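Local atomic coordinates of alcohol dehydrogenase superfamily protein (Novosphingobium aromaticivorans, PDB entry 3GAZ), a protein that probably acts as an NADP-dependent oxidoreductase of the alcohol dehydrogenase (medium-chain dehydrogenase/reductase) superfamily, although its substrate is not established. Residues Gln29-Pro32 with Gly33-Leu36; Ala122-Met125 with Arg126-Ser129; Leu133-Ile136 with Thr137-Gly141; Thr305-Ile308 with Ala309-Gly312. One frame throughout, in Å; residues are numbered along the deposited sequence.

Going along the chain from the N terminus, the four contacts come in series: each closes before the next opens, so none nests in or crosses another. Contact 1 turns the loop after strand 20-26 into strand 34-39. Contact 2 caps the start of helix 125-129, and contact 3 follows after three residues on helix 132-145, the most central of the four. Much later, contact 4 closes the turn between strand 306-307 and helix 311-319. Contacts 1 and 4 both reach the same mixed sheet, though about 14 Å separates their nearest atoms. Contacts 2 and 4 meet directly, with R126 CZ packed 3.8 Å from T305 CG2, which brings sequence-distant parts together.

Contact 1 (Gln29-Pro32 with Gly33-Leu36); sequences QPAP and GQVL
The side chain of Q34 folds back over the turn to hold A31, while P30 lies against L36 further along. Q34 places CG beside its own backbone N and anti to its carbonyl carbon (chi1 -57°), and the chain then runs out extended, so that the amide reaches the A31 backbone. There Q34 OE1 accepts a short bond of 2.7 Å from A31 N, nearly straight at 169° and taken on a lone pair in the amide plane. A31 CB touches the same OE1 at 3.3 Å. A water bridges the oxygen to the chain before the turn, donating to Q34 OE1 and to Q29 O. The backbone adds the return bond, Q34 N to A31 O at 2.9 Å. Beyond it the P30 ring crosses the L36 side chain at a slant, with P30 CD 4.1 Å from L36 CB. A leucine in place of Q34 would probably leave A31 N without its acceptor and the bridging water without its Q34 acceptor. G33 sits at a positive phi of 88°, where a CB would be jammed against P32 O. This is a type II beta turn, with glycine at its third position, leading into strand 34-39 of the GroES-like domain.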
loop_
_atom_site.group_PDB
_atom_site.type_symbol
_atom_site.label_atom_id
_atom_site.label_comp_id
_atom_site.label_asym_id
_atom_site.label_seq_id
_atom_site.Cartn_x
_atom_site.Cartn_y
_atom_site.Cartn_z
ATOM N N GLN A 29 -1.410 -2.677 -17.146
ATOM C CA GLN A 29 -1.997 -3.817 -17.834
ATOM C C GLN A 29 -2.865 -4.554 -16.829
ATOM O O GLN A 29 -2.430 -4.828 -15.714
ATOM C CB GLN A 29 -0.904 -4.746 -18.359
ATOM C CG GLN A 29 -0.257 -4.267 -19.642
ATOM C CD GLN A 29 0.907 -5.144 -20.058
ATOM O OE1 GLN A 29 1.969 -5.125 -19.432
ATOM N NE2 GLN A 29 0.710 -5.928 -21.111
ATOM N N PRO A 30 -4.106 -4.891 -17.215
ATOM C CA PRO A 30 -5.043 -5.596 -16.339
ATOM C C PRO A 30 -4.696 -7.050 -16.040
ATOM O O PRO A 30 -4.514 -7.859 -16.950
ATOM C CB PRO A 30 -6.366 -5.467 -17.085
ATOM C CG PRO A 30 -5.929 -5.546 -18.515
ATOM C CD PRO A 30 -4.714 -4.637 -18.535
ATOM N N ALA A 31 -4.608 -7.369 -14.754
ATOM C CA ALA A 31 -4.317 -8.729 -14.309
ATOM C C ALA A 31 -5.657 -9.448 -14.236
ATOM O O ALA A 31 -6.705 -8.828 -14.414
ATOM C CB ALA A 31 -3.660 -8.703 -12.929
ATOM N N PRO A 32 -5.647 -10.766 -13.986
ATOM C CA PRO A 32 -6.934 -11.461 -13.909
ATOM C C PRO A 32 -7.798 -10.792 -12.842
ATOM O O PRO A 32 -7.301 -10.420 -11.781
ATOM C CB PRO A 32 -6.534 -12.882 -13.517
ATOM C CG PRO A 32 -5.188 -13.039 -14.151
ATOM C CD PRO A 32 -4.525 -11.711 -13.841
ATOM N N GLY A 33 -9.083 -10.629 -13.123
ATOM C CA GLY A 33 -9.957 -10.000 -12.152
ATOM C C GLY A 33 -10.010 -8.486 -12.269
ATOM O O GLY A 33 -10.844 -7.853 -11.625
ATOM N N GLN A 34 -9.131 -7.903 -13.083
ATOM C CA GLN A 34 -9.099 -6.449 -13.275
ATOM C C GLN A 34 -9.563 -6.034 -14.670
ATOM O O GLN A 34 -9.608 -6.844 -15.597
ATOM C CB GLN A 34 -7.677 -5.894 -13.115
ATOM C CG GLN A 34 -6.961 -6.170 -11.811
ATOM C CD GLN A 34 -5.608 -5.472 -11.766
ATOM O OE1 GLN A 34 -4.791 -5.614 -12.682
ATOM N NE2 GLN A 34 -5.365 -4.712 -10.704
ATOM N N VAL A 35 -9.890 -4.752 -14.807
ATOM C CA VAL A 35 -10.275 -4.182 -16.092
ATOM C C VAL A 35 -9.435 -2.920 -16.214
ATOM O O VAL A 35 -9.072 -2.319 -15.200
ATOM C CB VAL A 35 -11.781 -3.799 -16.170
ATOM C CG1 VAL A 35 -12.644 -5.046 -16.092
ATOM C CG2 VAL A 35 -12.138 -2.815 -15.064
ATOM N N LEU A 36 -9.096 -2.536 -17.439
ATOM C CA LEU A 36 -8.312 -1.329 -17.646
ATOM C C LEU A 36 -9.298 -0.209 -17.902
ATOM O O LEU A 36 -10.085 -0.268 -18.844
ATOM C CB LEU A 36 -7.370 -1.478 -18.846
ATOM C CG LEU A 36 -6.464 -0.269 -19.108
ATOM C CD1 LEU A 36 -5.508 -0.075 -17.930
ATOM C CD2 LEU A 36 -5.679 -0.473 -20.399
HETATM O O HOH W 1 -2.048 -4.544 -13.049
#

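Contact 2 (Ala122-Met125 with Arg126-Ser129)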
loop_
_atom_site.group_PDB
_atom_site.type_symbol
_atom_site.label_atom_id
_atom_site.label_comp_id
_atom_site.label_asym_id
_atom_site.label_seq_id
_atom_site.Cartn_x
_atom_site.Cartn_y
_atom_site.Cartn_z
ATOM N N ALA A 122 -27.635 9.050 -16.164
ATOM C CA ALA A 122 -27.993 10.465 -16.090
ATOM C C ALA A 122 -26.876 11.436 -15.706
ATOM O O ALA A 122 -27.053 12.648 -15.803
ATOM C CB ALA A 122 -29.180 10.639 -15.131
ATOM N N LEU A 123 -25.731 10.919 -15.272
ATOM C CA LEU A 123 -24.630 11.788 -14.863
ATOM C C LEU A 123 -23.520 11.917 -15.899
ATOM O O LEU A 123 -23.254 10.988 -16.662
ATOM C CB LEU A 123 -24.001 11.274 -13.563
ATOM C CG LEU A 123 -24.875 11.056 -12.325
ATOM C CD1 LEU A 123 -23.985 10.598 -11.175
ATOM C CD2 LEU A 123 -25.603 12.341 -11.954
ATOM N N THR A 124 -22.871 13.079 -15.914
ATOM C CA THR A 124 -21.747 13.310 -16.808
ATOM C C THR A 124 -20.568 12.634 -16.104
ATOM O O THR A 124 -20.685 12.246 -14.942
ATOM C CB THR A 124 -21.429 14.810 -16.953
ATOM O OG1 THR A 124 -20.994 15.326 -15.687
ATOM C CG2 THR A 124 -22.664 15.578 -17.431
HETATM N N MSE A 125 -19.441 12.488 -16.789
HETATM C CA MSE A 125 -18.284 11.854 -16.166
HETATM C C MSE A 125 -17.817 12.637 -14.932
HETATM O O MSE A 125 -17.410 12.045 -13.929
HETATM C CB MSE A 125 -17.146 11.720 -17.182
HETATM C CG MSE A 125 -17.370 10.622 -18.236
HETATM SE SE MSE A 125 -17.197 8.928 -17.573
HETATM C CE MSE A 125 -17.748 7.942 -18.994
ATOM N N ARG A 126 -17.881 13.963 -15.006
ATOM C CA ARG A 126 -17.476 14.803 -13.880
ATOM C C ARG A 126 -18.369 14.532 -12.671
ATOM O O ARG A 126 -17.877 14.313 -11.565
ATOM C CB ARG A 126 -17.553 16.286 -14.265
ATOM C CG ARG A 126 -16.274 16.845 -14.903
ATOM C CD ARG A 126 -16.533 18.172 -15.623
ATOM N NE ARG A 126 -17.293 19.120 -14.810
ATOM C CZ ARG A 126 -16.820 19.757 -13.740
ATOM N NH1 ARG A 126 -15.571 19.560 -13.339
ATOM N NH2 ARG A 126 -17.604 20.589 -13.065
ATOM N N GLN A 127 -19.683 14.539 -12.890
ATOM C CA GLN A 127 -20.643 14.298 -11.814
ATOM C C GLN A 127 -20.446 12.949 -11.126
ATOM O O GLN A 127 -20.492 12.856 -9.902
ATOM C CB GLN A 127 -22.075 14.356 -12.348
ATOM C CG GLN A 127 -22.606 15.738 -12.655
ATOM C CD GLN A 127 -24.013 15.676 -13.223
ATOM O OE1 GLN A 127 -24.245 15.054 -14.258
ATOM N NE2 GLN A 127 -24.961 16.312 -12.544
ATOM N N ALA A 128 -20.249 11.904 -11.920
ATOM C CA ALA A 128 -20.068 10.565 -11.380
ATOM C C ALA A 128 -18.742 10.408 -10.638
ATOM O O ALA A 128 -18.668 9.688 -9.645
ATOM C CB ALA A 128 -20.161 9.540 -12.500
ATOM N N SER A 129 -17.703 11.091 -11.115
ATOM C CA SER A 129 -16.379 10.992 -10.500
ATOM C C SER A 129 -16.271 11.496 -9.054
ATOM O O SER A 129 -15.393 11.055 -8.314
ATOM C CB SER A 129 -15.344 11.722 -11.361
ATOM O OG SER A 129 -15.476 13.130 -11.244
HETATM O O HOH W 2 -20.501 18.392 -15.657
#
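Q127 reaches back past the start of its helix to T124, and its side chain can be followed atom by atom. Its CB lies 3.8 Å from L123 CB and rests against T124, 3.6 Å from T124 OG1. At a chi1 of -75° the next atom, CG, points away from the Q127 carbonyl and comes up against the hydroxyl of T124. The extended chain then brings CD up to L123 CD2 at 3.9 Å. At the tip, Q127 OE1 accepts from T124 N at 2.9 Å, in the amide plane and on a lone pair, while NE2 skirts the L123 methyl. T124 answers in kind: its OG1, held between its own N and carbonyl carbon, receives Q127 N at 3.2 Å in a bond of 171°. This reciprocal pair is a capping box, with T124 as the N-cap. Further on, the helix bonds A128 N to T124 O and S129 N to M125 O, and S129 OG turns back to R126 O at 2.7 Å. L123 CD1 packs beside A128. A water links T124 OG1 with R126 NE, the latter bond weak, whereas the far end of R126 bonds to D302 O through NH2. Around this short helix, M125 (modelled as selenomethionine) packs on A72 and T74 of strand 70-78 and on A41 of strand 41-43. A128 and S129 also touch A72, and R126 lies over A332 and T334 of strand 332-334.

Contact 3 (Leu133-Ile136 with Thr137-Gly141); sequences LVFI and TAWEG
One turn apart on helix 132-145, F135 and W139 lie side by side and point the same way. Their planes are close to parallel, 24° apart, but slid so far that the rings barely overlap: F135 CZ comes to W139 CE3 at 3.6 Å, while the centroid of the F135 ring and that of the six-membered ring of W139 stand 5.7 Å apart. Each places CG anti to its own backbone N (chi1 -178° for F135), which sends both rings off the same side of the helix. A second grip is polar. T137 OG1 donates to L133 O at 2.8 Å from above the carbonyl plane, and T137 N uses the same oxygen at 2.8 Å, so L133 O takes two donors. L133 CD1 lies 3.5 Å from that hydroxyl. On another side E140 CG packs 4.0 Å from I136 CG2. The regular i to i+4 bonds, such as W139 N to F135 O, fix the helical spacing that brings these pairs together. Further out, T268 OG1 bonds to both T137 OG1 and E140 OE1, and Y221 OH bonds to T137 O. The helix is wedged between others: F135, I136 and W139 meet helix 278-293 through A288, M284 and E287, while F135, T137 and A138 lean on I170, V163 and V166 of helix 162-173. L133 and I136 reach L94 of strand 90-94.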
loop_
_atom_site.group_PDB
_atom_site.type_symbol
_atom_site.label_atom_id
_atom_site.label_comp_id
_atom_site.label_asym_id
_atom_site.label_seq_id
_atom_site.Cartn_x
_atom_site.Cartn_y
_atom_site.Cartn_z
ATOM N N LEU A 133 -16.256 7.910 -3.090
ATOM C CA LEU A 133 -15.843 7.998 -1.686
ATOM C C LEU A 133 -16.886 8.549 -0.726
ATOM O O LEU A 133 -17.215 7.899 0.271
ATOM C CB LEU A 133 -14.560 8.823 -1.532
ATOM C CG LEU A 133 -14.127 9.048 -0.072
ATOM C CD1 LEU A 133 -13.899 7.702 0.625
ATOM C CD2 LEU A 133 -12.858 9.889 -0.034
ATOM N N VAL A 134 -17.404 9.739 -1.008
ATOM C CA VAL A 134 -18.385 10.324 -0.110
ATOM C C VAL A 134 -19.672 9.516 -0.008
ATOM O O VAL A 134 -20.257 9.444 1.067
ATOM C CB VAL A 134 -18.709 11.809 -0.475
ATOM C CG1 VAL A 134 -17.433 12.646 -0.391
ATOM C CG2 VAL A 134 -19.341 11.906 -1.852
ATOM N N PHE A 135 -20.112 8.900 -1.104
ATOM C CA PHE A 135 -21.332 8.093 -1.049
ATOM C C PHE A 135 -21.099 6.881 -0.151
ATOM O O PHE A 135 -21.905 6.569 0.730
ATOM C CB PHE A 135 -21.746 7.589 -2.437
ATOM C CG PHE A 135 -23.031 6.797 -2.422
ATOM C CD1 PHE A 135 -24.262 7.438 -2.552
ATOM C CD2 PHE A 135 -23.012 5.420 -2.195
ATOM C CE1 PHE A 135 -25.460 6.722 -2.448
ATOM C CE2 PHE A 135 -24.206 4.689 -2.089
ATOM C CZ PHE A 135 -25.434 5.344 -2.215
ATOM N N ILE A 136 -19.992 6.189 -0.396
ATOM C CA ILE A 136 -19.635 5.014 0.385
ATOM C C ILE A 136 -19.472 5.391 1.859
ATOM O O ILE A 136 -19.898 4.653 2.747
ATOM C CB ILE A 136 -18.325 4.386 -0.146
ATOM C CG1 ILE A 136 -18.590 3.730 -1.505
ATOM C CG2 ILE A 136 -17.777 3.371 0.847
ATOM C CD1 ILE A 136 -17.343 3.224 -2.199
ATOM N N THR A 137 -18.865 6.545 2.115
ATOM C CA THR A 137 -18.663 6.994 3.484
ATOM C C THR A 137 -20.022 7.221 4.144
ATOM O O THR A 137 -20.275 6.743 5.253
ATOM C CB THR A 137 -17.831 8.294 3.519
ATOM O OG1 THR A 137 -16.529 8.038 2.969
ATOM C CG2 THR A 137 -17.682 8.800 4.944
ATOM N N ALA A 138 -20.904 7.930 3.445
ATOM C CA ALA A 138 -22.243 8.212 3.955
ATOM C C ALA A 138 -23.037 6.929 4.183
ATOM O O ALA A 138 -23.746 6.789 5.185
ATOM C CB ALA A 138 -22.991 9.107 2.976
ATOM N N TRP A 139 -22.912 5.993 3.249
ATOM C CA TRP A 139 -23.633 4.725 3.327
ATOM C C TRP A 139 -23.169 3.823 4.470
ATOM O O TRP A 139 -23.992 3.213 5.161
ATOM C CB TRP A 139 -23.502 3.976 2.000
ATOM C CG TRP A 139 -24.322 2.723 1.928
ATOM C CD1 TRP A 139 -23.993 1.489 2.417
ATOM C CD2 TRP A 139 -25.623 2.591 1.345
ATOM N NE1 TRP A 139 -25.013 0.595 2.171
ATOM C CE2 TRP A 139 -26.023 1.245 1.513
ATOM C CE3 TRP A 139 -26.490 3.480 0.693
ATOM C CZ2 TRP A 139 -27.259 0.766 1.055
ATOM C CZ3 TRP A 139 -27.721 3.002 0.236
ATOM C CH2 TRP A 139 -28.088 1.656 0.419
ATOM N N GLU A 140 -21.859 3.729 4.677
ATOM C CA GLU A 140 -21.360 2.875 5.745
ATOM C C GLU A 140 -21.862 3.352 7.098
ATOM O O GLU A 140 -22.119 2.546 7.987
ATOM C CB GLU A 140 -19.830 2.831 5.751
ATOM C CG GLU A 140 -19.230 2.334 4.447
ATOM C CD GLU A 140 -17.817 1.809 4.613
ATOM O OE1 GLU A 140 -17.022 2.431 5.355
ATOM O OE2 GLU A 140 -17.501 0.772 3.986
ATOM N N GLY A 141 -22.010 4.665 7.246
ATOM C CA GLY A 141 -22.474 5.207 8.508
ATOM C C GLY A 141 -23.970 5.088 8.706
ATOM O O GLY A 141 -24.438 4.606 9.743
#

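Contact 4 (Thr305-Ile308 with Ala309-Gly312); sequences TFSI and AEIG
S307 and E310 mark the two ends of a type I beta turn that carries the chain from strand 306-307 into helix 311-319, the strand-to-helix connection of a beta-alpha-beta unit that strand 332-334 completes. Within the turn, E310 N bonds back to S307 O at 2.9 Å, approaching from well above the carbonyl plane. The E310 side chain makes a second link to the same residue. A chi1 of -47° swings CG away from the carbonyl carbon of E310, the extended chain then runs back to S307, and E310 OE1 accepts from S307 N at 2.8 Å, in a bond of 168°. S307 N comes to the anti side of the carboxylate, 26° out of its plane. E310 CG rests 3.3 Å from S307 OG on the way. The two bonds thus clasp both backbone polar groups of S307, and E310 itself takes the N-cap position. Further along the turn, I308 and I311 run side by side in the same direction, I308 CG1 lying 4.1 Å from I311 CD1. I311 CG1 also presses on I308 O at 3.4 Å. An alanine in place of I311 would probably open a gap beside I308 and take away packing against F20 and H105. F306 is bonded through its backbone to T334 of strand 332-334, and its side chain packs on S313, A314 and A317 of the helix. A water donates to I308 O at 3.0 Å and accepts a weak bond from I311 N at 3.3 Å.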
loop_
_atom_site.group_PDB
_atom_site.type_symbol
_atom_site.label_atom_id
_atom_site.label_comp_id
_atom_site.label_asym_id
_atom_site.label_seq_id
_atom_site.Cartn_x
_atom_site.Cartn_y
_atom_site.Cartn_z
ATOM N N THR A 305 -13.892 23.772 -13.893
ATOM C CA THR A 305 -13.246 22.631 -14.536
ATOM C C THR A 305 -11.727 22.755 -14.449
ATOM O O THR A 305 -11.185 23.864 -14.359
ATOM C CB THR A 305 -13.667 22.497 -16.019
ATOM O OG1 THR A 305 -13.435 23.735 -16.705
ATOM C CG2 THR A 305 -15.147 22.136 -16.118
ATOM N N PHE A 306 -11.050 21.605 -14.467
ATOM C CA PHE A 306 -9.596 21.540 -14.371
ATOM C C PHE A 306 -9.079 20.370 -15.204
ATOM O O PHE A 306 -9.553 19.242 -15.068
ATOM C CB PHE A 306 -9.177 21.336 -12.907
ATOM C CG PHE A 306 -9.707 22.384 -11.972
ATOM C CD1 PHE A 306 -8.957 23.518 -11.671
ATOM C CD2 PHE A 306 -10.976 22.253 -11.418
ATOM C CE1 PHE A 306 -9.464 24.511 -10.832
ATOM C CE2 PHE A 306 -11.495 23.240 -10.581
ATOM C CZ PHE A 306 -10.733 24.375 -10.287
ATOM N N SER A 307 -8.108 20.638 -16.070
ATOM C CA SER A 307 -7.532 19.586 -16.901
ATOM C C SER A 307 -6.488 18.863 -16.063
ATOM O O SER A 307 -6.159 19.301 -14.965
ATOM C CB SER A 307 -6.846 20.190 -18.123
ATOM O OG SER A 307 -5.737 20.967 -17.709
ATOM N N ILE A 308 -5.953 17.766 -16.586
ATOM C CA ILE A 308 -4.946 17.010 -15.859
ATOM C C ILE A 308 -3.717 17.883 -15.603
ATOM O O ILE A 308 -2.864 17.544 -14.783
ATOM C CB ILE A 308 -4.527 15.748 -16.644
ATOM C CG1 ILE A 308 -3.716 14.818 -15.742
ATOM C CG2 ILE A 308 -3.716 16.145 -17.870
ATOM C CD1 ILE A 308 -3.468 13.451 -16.350
ATOM N N ALA A 309 -3.639 19.012 -16.305
ATOM C CA ALA A 309 -2.514 19.933 -16.151
ATOM C C ALA A 309 -2.757 21.028 -15.108
ATOM O O ALA A 309 -1.846 21.797 -14.789
ATOM C CB ALA A 309 -2.181 20.573 -17.504
ATOM N N GLU A 310 -3.966 21.085 -14.554
ATOM C CA GLU A 310 -4.303 22.119 -13.573
ATOM C C GLU A 310 -4.722 21.538 -12.221
ATOM O O GLU A 310 -5.514 22.138 -11.494
ATOM C CB GLU A 310 -5.432 22.991 -14.139
ATOM C CG GLU A 310 -5.171 23.425 -15.579
ATOM C CD GLU A 310 -6.397 23.993 -16.278
ATOM O OE1 GLU A 310 -7.486 23.382 -16.197
ATOM O OE2 GLU A 310 -6.260 25.047 -16.933
ATOM N N ILE A 311 -4.173 20.377 -11.879
ATOM C CA ILE A 311 -4.521 19.713 -10.629
ATOM C C ILE A 311 -4.150 20.524 -9.393
ATOM O O ILE A 311 -4.888 20.522 -8.409
ATOM C CB ILE A 311 -3.895 18.292 -10.584
ATOM C CG1 ILE A 311 -4.427 17.482 -11.772
ATOM C CG2 ILE A 311 -4.244 17.593 -9.275
ATOM C CD1 ILE A 311 -3.893 16.061 -11.872
ATOM N N GLY A 312 -3.020 21.225 -9.436
ATOM C CA GLY A 312 -2.638 22.046 -8.298
ATOM C C GLY A 312 -3.711 23.088 -8.023
ATOM O O GLY A 312 -4.073 23.341 -6.868
HETATM O O HOH W 3 -1.229 19.210 -12.963
#